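Local coordinates for protein lovastatin nonaketide synthase, polyketide synthase component (Aspergillus terreus, PDB 7CPX) that builds the nonaketide backbone of lovastatin from malonyl-CoA, as the homodimeric polyketide synthase that works with a partner protein to yield dihydromonacolin L, at residues D96-V110 with S201-G213. The protein carries 2 engineered substitutions. Sequence-based numbering, arbitrary orientation.
Sequences DPQHRLLLETVYEAV and SMAIAAGANLILG
Leu-102 lays its two methyls over two alternate alanines of strand 203-209: CD2 meets CB of Ala-206 at 3.5 Å and CD1 meets CB of Ala-208 at 3.6 Å. Alanine suits both strand positions, because its short side chain lets helix 97-110 lie close, with the axes 8.2 Å apart and running roughly antiparallel at 143°. Gly-207, between them, brings its carbonyl O near CD2 of the same leucine.

Bulkier groups take over toward the ends. Val-106 meets Ile-204 branch against branch: its CG1 lies beside CG1 of the isoleucine, while its CG2 packs 3.6 Å from Ile-204 CG2. The long, bent chain of Met-202 carries its CE to CG2 of Val-110, the two side chains crossing at about a right angle. At the other end Leu-210 slides past Gln-98 in the opposite direction, with its CD1 3.5 Å from Gln-98 CG and against CB of Pro-97. Leu-212 follows, its CD1 resting on CG of the proline ring at 3.5 Å.

Pro-97 fits the first turn, where it needs no N-H to give. Asp-96 is the N-cap: with CG anti to its own N (chi1 180°), OD1 receives Gln-98 N at 2.8 Å from well above the carboxylate plane, and OD2 takes a weak bond from Gln-98 NE2.

In this thiolase-fold ketosynthase the helix packs against the large mixed sheet, where strand 203-209 runs between strands 126-131 and 247-255. Asn-209 points away from the helix and bonds Thr-133, near the predicted catalytic His-367 and Cys-181. With no hydrogen bond crossing between the two segments, shape and buried apolar contact hold them together; the polar groups find partners within their own segment or in other parts of the domain.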
loop_
_atom_site.group_PDB
_atom_site.type_symbol
_atom_site.label_atom_id
_atom_site.label_comp_id
_atom_site.label_asym_id
_atom_site.label_seq_id
_atom_site.Cartn_x
_atom_site.Cartn_y
_atom_site.Cartn_z
ATOM N N ASP A 96 -15.293 25.035 -0.164
ATOM C CA ASP A 96 -14.054 25.372 -0.844
ATOM C C ASP A 96 -13.506 26.669 -0.261
ATOM O O ASP A 96 -14.246 27.656 -0.162
ATOM C CB ASP A 96 -14.304 25.519 -2.345
ATOM C CG ASP A 96 -13.050 25.866 -3.126
ATOM O OD1 ASP A 96 -11.992 26.096 -2.509
ATOM O OD2 ASP A 96 -13.125 25.910 -4.372
ATOM N N PRO A 97 -12.235 26.713 0.148
ATOM C CA PRO A 97 -11.666 27.995 0.588
ATOM C C PRO A 97 -11.926 29.115 -0.392
ATOM O O PRO A 97 -12.023 30.281 0.014
ATOM C CB PRO A 97 -10.171 27.683 0.714
ATOM C CG PRO A 97 -10.114 26.238 1.006
ATOM C CD PRO A 97 -11.271 25.609 0.290
ATOM N N GLN A 98 -12.052 28.797 -1.681
ATOM C CA GLN A 98 -12.443 29.814 -2.646
ATOM C C GLN A 98 -13.802 30.395 -2.291
ATOM O O GLN A 98 -13.982 31.614 -2.303
ATOM C CB GLN A 98 -12.465 29.224 -4.056
ATOM C CG GLN A 98 -11.109 28.750 -4.542
ATOM C CD GLN A 98 -11.126 28.298 -5.990
ATOM O OE1 GLN A 98 -10.177 28.541 -6.736
ATOM N NE2 GLN A 98 -12.201 27.631 -6.394
ATOM N N HIS A 99 -14.764 29.538 -1.941
ATOM C CA HIS A 99 -16.094 30.027 -1.589
ATOM C C HIS A 99 -16.062 30.840 -0.302
ATOM O O HIS A 99 -16.732 31.872 -0.195
ATOM C CB HIS A 99 -17.065 28.857 -1.449
ATOM C CG HIS A 99 -17.084 27.939 -2.629
ATOM N ND1 HIS A 99 -17.784 26.752 -2.636
ATOM C CD2 HIS A 99 -16.485 28.029 -3.839
ATOM C CE1 HIS A 99 -17.617 26.152 -3.801
ATOM N NE2 HIS A 99 -16.832 26.906 -4.548
ATOM N N ARG A 100 -15.299 30.384 0.693
ATOM C CA ARG A 100 -15.236 31.096 1.963
ATOM C C ARG A 100 -14.621 32.478 1.781
ATOM O O ARG A 100 -15.166 33.489 2.250
ATOM C CB ARG A 100 -14.439 30.273 2.974
ATOM C CG ARG A 100 -14.997 28.875 3.199
ATOM C CD ARG A 100 -14.456 28.232 4.461
ATOM N NE ARG A 100 -13.079 27.770 4.337
ATOM C CZ ARG A 100 -12.725 26.514 4.097
ATOM N NH1 ARG A 100 -13.624 25.566 3.899
ATOM N NH2 ARG A 100 -11.435 26.202 4.062
ATOM N N LEU A 101 -13.483 32.542 1.089
ATOM C CA LEU A 101 -12.860 33.833 0.835
ATOM C C LEU A 101 -13.711 34.689 -0.086
ATOM O O LEU A 101 -13.676 35.916 0.012
ATOM C CB LEU A 101 -11.464 33.644 0.249
ATOM C CG LEU A 101 -10.353 33.535 1.294
ATOM C CD1 LEU A 101 -10.546 32.305 2.164
ATOM C CD2 LEU A 101 -8.994 33.515 0.624
ATOM N N LEU A 102 -14.485 34.072 -0.982
ATOM C CA LEU A 102 -15.406 34.842 -1.806
ATOM C C LEU A 102 -16.488 35.483 -0.956
ATOM O O LEU A 102 -16.826 36.650 -1.155
ATOM C CB LEU A 102 -16.025 33.945 -2.875
ATOM C CG LEU A 102 -15.164 33.719 -4.115
ATOM C CD1 LEU A 102 -15.690 32.550 -4.919
ATOM C CD2 LEU A 102 -15.131 34.972 -4.966
ATOM N N LEU A 103 -17.042 34.737 -0.002
ATOM C CA LEU A 103 -18.017 35.320 0.911
ATOM C C LEU A 103 -17.404 36.484 1.675
ATOM O O LEU A 103 -17.995 37.570 1.767
ATOM C CB LEU A 103 -18.525 34.254 1.880
ATOM C CG LEU A 103 -19.506 33.229 1.319
ATOM C CD1 LEU A 103 -19.676 32.080 2.289
ATOM C CD2 LEU A 103 -20.843 33.879 1.045
ATOM N N GLU A 104 -16.204 36.277 2.219
ATOM C CA GLU A 104 -15.560 37.335 2.992
ATOM C C GLU A 104 -15.297 38.566 2.131
ATOM O O GLU A 104 -15.580 39.695 2.544
ATOM C CB GLU A 104 -14.264 36.815 3.608
ATOM C CG GLU A 104 -14.480 35.749 4.669
ATOM C CD GLU A 104 -13.181 35.203 5.228
ATOM O OE1 GLU A 104 -12.127 35.405 4.591
ATOM O OE2 GLU A 104 -13.215 34.572 6.304
ATOM N N THR A 105 -14.773 38.365 0.920
ATOM C CA THR A 105 -14.448 39.488 0.049
ATOM C C THR A 105 -15.695 40.191 -0.457
ATOM O O THR A 105 -15.685 41.411 -0.627
ATOM C CB THR A 105 -13.607 39.013 -1.134
ATOM O OG1 THR A 105 -14.258 37.908 -1.774
ATOM C CG2 THR A 105 -12.234 38.594 -0.669
ATOM N N VAL A 106 -16.771 39.450 -0.715
ATOM C CA VAL A 106 -18.009 40.081 -1.149
ATOM C C VAL A 106 -18.591 40.922 -0.026
ATOM O O VAL A 106 -19.084 42.030 -0.258
ATOM C CB VAL A 106 -19.007 39.024 -1.648
ATOM C CG1 VAL A 106 -20.383 39.640 -1.813
ATOM C CG2 VAL A 106 -18.537 38.450 -2.967
ATOM N N TYR A 107 -18.549 40.417 1.209
ATOM C CA TYR A 107 -19.004 41.238 2.323
ATOM C C TYR A 107 -18.126 42.472 2.480
ATOM O O TYR A 107 -18.625 43.567 2.759
ATOM C CB TYR A 107 -19.025 40.438 3.622
ATOM C CG TYR A 107 -19.588 41.234 4.776
ATOM C CD1 TYR A 107 -20.957 41.351 4.958
ATOM C CD2 TYR A 107 -18.753 41.886 5.669
ATOM C CE1 TYR A 107 -21.478 42.086 6.002
ATOM C CE2 TYR A 107 -19.264 42.623 6.717
ATOM C CZ TYR A 107 -20.628 42.720 6.880
ATOM O OH TYR A 107 -21.144 43.453 7.925
ATOM N N GLU A 108 -16.812 42.313 2.303
ATOM C CA GLU A 108 -15.916 43.460 2.387
ATOM C C GLU A 108 -16.234 44.486 1.308
ATOM O O GLU A 108 -16.210 45.694 1.561
ATOM C CB GLU A 108 -14.464 43.002 2.272
ATOM C CG GLU A 108 -13.958 42.235 3.478
ATOM C CD GLU A 108 -12.571 41.664 3.264
ATOM O OE1 GLU A 108 -11.971 41.938 2.203
ATOM O OE2 GLU A 108 -12.080 40.941 4.155
ATOM N N ALA A 109 -16.521 44.021 0.092
ATOM C CA ALA A 109 -16.844 44.932 -1.000
ATOM C C ALA A 109 -18.164 45.643 -0.750
ATOM O O ALA A 109 -18.291 46.842 -1.019
ATOM C CB ALA A 109 -16.893 44.168 -2.323
ATOM N N VAL A 110 -19.162 44.918 -0.243
ATOM C CA VAL A 110 -20.435 45.542 0.100
ATOM C C VAL A 110 -20.224 46.596 1.176
ATOM O O VAL A 110 -20.785 47.698 1.111
ATOM C CB VAL A 110 -21.445 44.468 0.543
ATOM C CG1 VAL A 110 -22.715 45.101 1.077
ATOM C CG2 VAL A 110 -21.777 43.559 -0.619
ATOM N N SER A 201 -30.135 45.931 -9.771
ATOM C CA SER A 201 -29.593 47.218 -9.355
ATOM C C SER A 201 -28.124 47.122 -8.970
ATOM O O SER A 201 -27.425 48.140 -8.973
ATOM C CB SER A 201 -30.397 47.768 -8.176
ATOM O OG SER A 201 -29.754 48.889 -7.599
ATOM N N MET A 202 -27.646 45.925 -8.643
ATOM C CA MET A 202 -26.269 45.726 -8.226
ATOM C C MET A 202 -25.814 44.361 -8.714
ATOM O O MET A 202 -26.629 43.462 -8.929
ATOM C CB MET A 202 -26.137 45.832 -6.702
ATOM C CG MET A 202 -24.755 45.526 -6.154
ATOM S SD MET A 202 -24.749 45.572 -4.355
ATOM C CE MET A 202 -23.748 44.138 -3.975
ATOM N N ALA A 203 -24.505 44.214 -8.891
ATOM C CA ALA A 203 -23.948 42.954 -9.367
ATOM C C ALA A 203 -22.547 42.787 -8.807
ATOM O O ALA A 203 -21.682 43.634 -9.030
ATOM C CB ALA A 203 -23.921 42.909 -10.894
ATOM N N ILE A 204 -22.323 41.698 -8.087
ATOM C CA ILE A 204 -20.981 41.348 -7.647
ATOM C C ILE A 204 -20.267 40.676 -8.808
ATOM O O ILE A 204 -20.773 39.710 -9.385
ATOM C CB ILE A 204 -21.019 40.432 -6.418
ATOM C CG1 ILE A 204 -21.611 41.164 -5.212
ATOM C CG2 ILE A 204 -19.630 39.924 -6.105
ATOM C CD1 ILE A 204 -20.876 42.425 -4.823
ATOM N N ALA A 205 -19.111 41.209 -9.177
ATOM C CA ALA A 205 -18.190 40.549 -10.089
ATOM C C ALA A 205 -17.010 40.095 -9.247
ATOM O O ALA A 205 -16.224 40.920 -8.771
ATOM C CB ALA A 205 -17.751 41.484 -11.213
ATOM N N ALA A 206 -16.909 38.794 -9.028
ATOM C CA ALA A 206 -15.907 38.241 -8.140
ATOM C C ALA A 206 -15.027 37.266 -8.904
ATOM O O ALA A 206 -15.346 36.829 -10.009
ATOM C CB ALA A 206 -16.558 37.544 -6.940
ATOM N N GLY A 207 -13.898 36.943 -8.293
ATOM C CA GLY A 207 -12.990 35.957 -8.837
ATOM C C GLY A 207 -12.228 35.309 -7.712
ATOM O O GLY A 207 -11.973 35.931 -6.676
ATOM N N ALA A 208 -11.860 34.049 -7.912
ATOM C CA ALA A 208 -11.185 33.295 -6.863
ATOM C C ALA A 208 -10.228 32.294 -7.485
ATOM O O ALA A 208 -10.651 31.424 -8.252
ATOM C CB ALA A 208 -12.199 32.578 -5.971
ATOM N N ASN A 209 -8.947 32.421 -7.151
ATOM C CA ASN A 209 -7.948 31.411 -7.462
ATOM C C ASN A 209 -7.138 31.155 -6.205
ATOM O O ASN A 209 -6.602 32.094 -5.609
ATOM C CB ASN A 209 -7.032 31.850 -8.601
ATOM C CG ASN A 209 -5.859 30.914 -8.796
ATOM O OD1 ASN A 209 -5.970 29.892 -9.473
ATOM N ND2 ASN A 209 -4.722 31.260 -8.205
ATOM N N LEU A 210 -7.050 29.894 -5.804
ATOM C CA LEU A 210 -6.360 29.520 -4.582
ATOM C C LEU A 210 -5.446 28.335 -4.842
ATOM O O LEU A 210 -5.688 27.521 -5.738
ATOM C CB LEU A 210 -7.351 29.180 -3.469
ATOM C CG LEU A 210 -8.206 30.353 -2.987
ATOM C CD1 LEU A 210 -9.160 29.888 -1.917
ATOM C CD2 LEU A 210 -7.336 31.481 -2.467
ATOM N N ILE A 211 -4.392 28.253 -4.038
ATOM C CA ILE A 211 -3.394 27.200 -4.150
ATOM C C ILE A 211 -3.556 26.267 -2.959
ATOM O O ILE A 211 -2.957 26.480 -1.900
ATOM C CB ILE A 211 -1.977 27.791 -4.222
ATOM C CG1 ILE A 211 -1.765 28.459 -5.580
ATOM C CG2 ILE A 211 -0.942 26.716 -3.984
ATOM C CD1 ILE A 211 -0.675 29.489 -5.592
ATOM N N LEU A 212 -4.375 25.231 -3.130
ATOM C CA LEU A 212 -4.648 24.269 -2.076
ATOM C C LEU A 212 -4.120 22.881 -2.388
ATOM O O LEU A 212 -4.006 22.061 -1.472
ATOM C CB LEU A 212 -6.158 24.176 -1.820
ATOM C CG LEU A 212 -6.906 25.510 -1.767
ATOM C CD1 LEU A 212 -8.400 25.293 -1.887
ATOM C CD2 LEU A 212 -6.580 26.246 -0.486
ATOM N N GLY A 213 -3.798 22.601 -3.646
ATOM C CA GLY A 213 -3.288 21.312 -4.034
ATOM C C GLY A 213 -2.346 21.406 -5.216
ATOM O O GLY A 213 -2.308 22.408 -5.938
#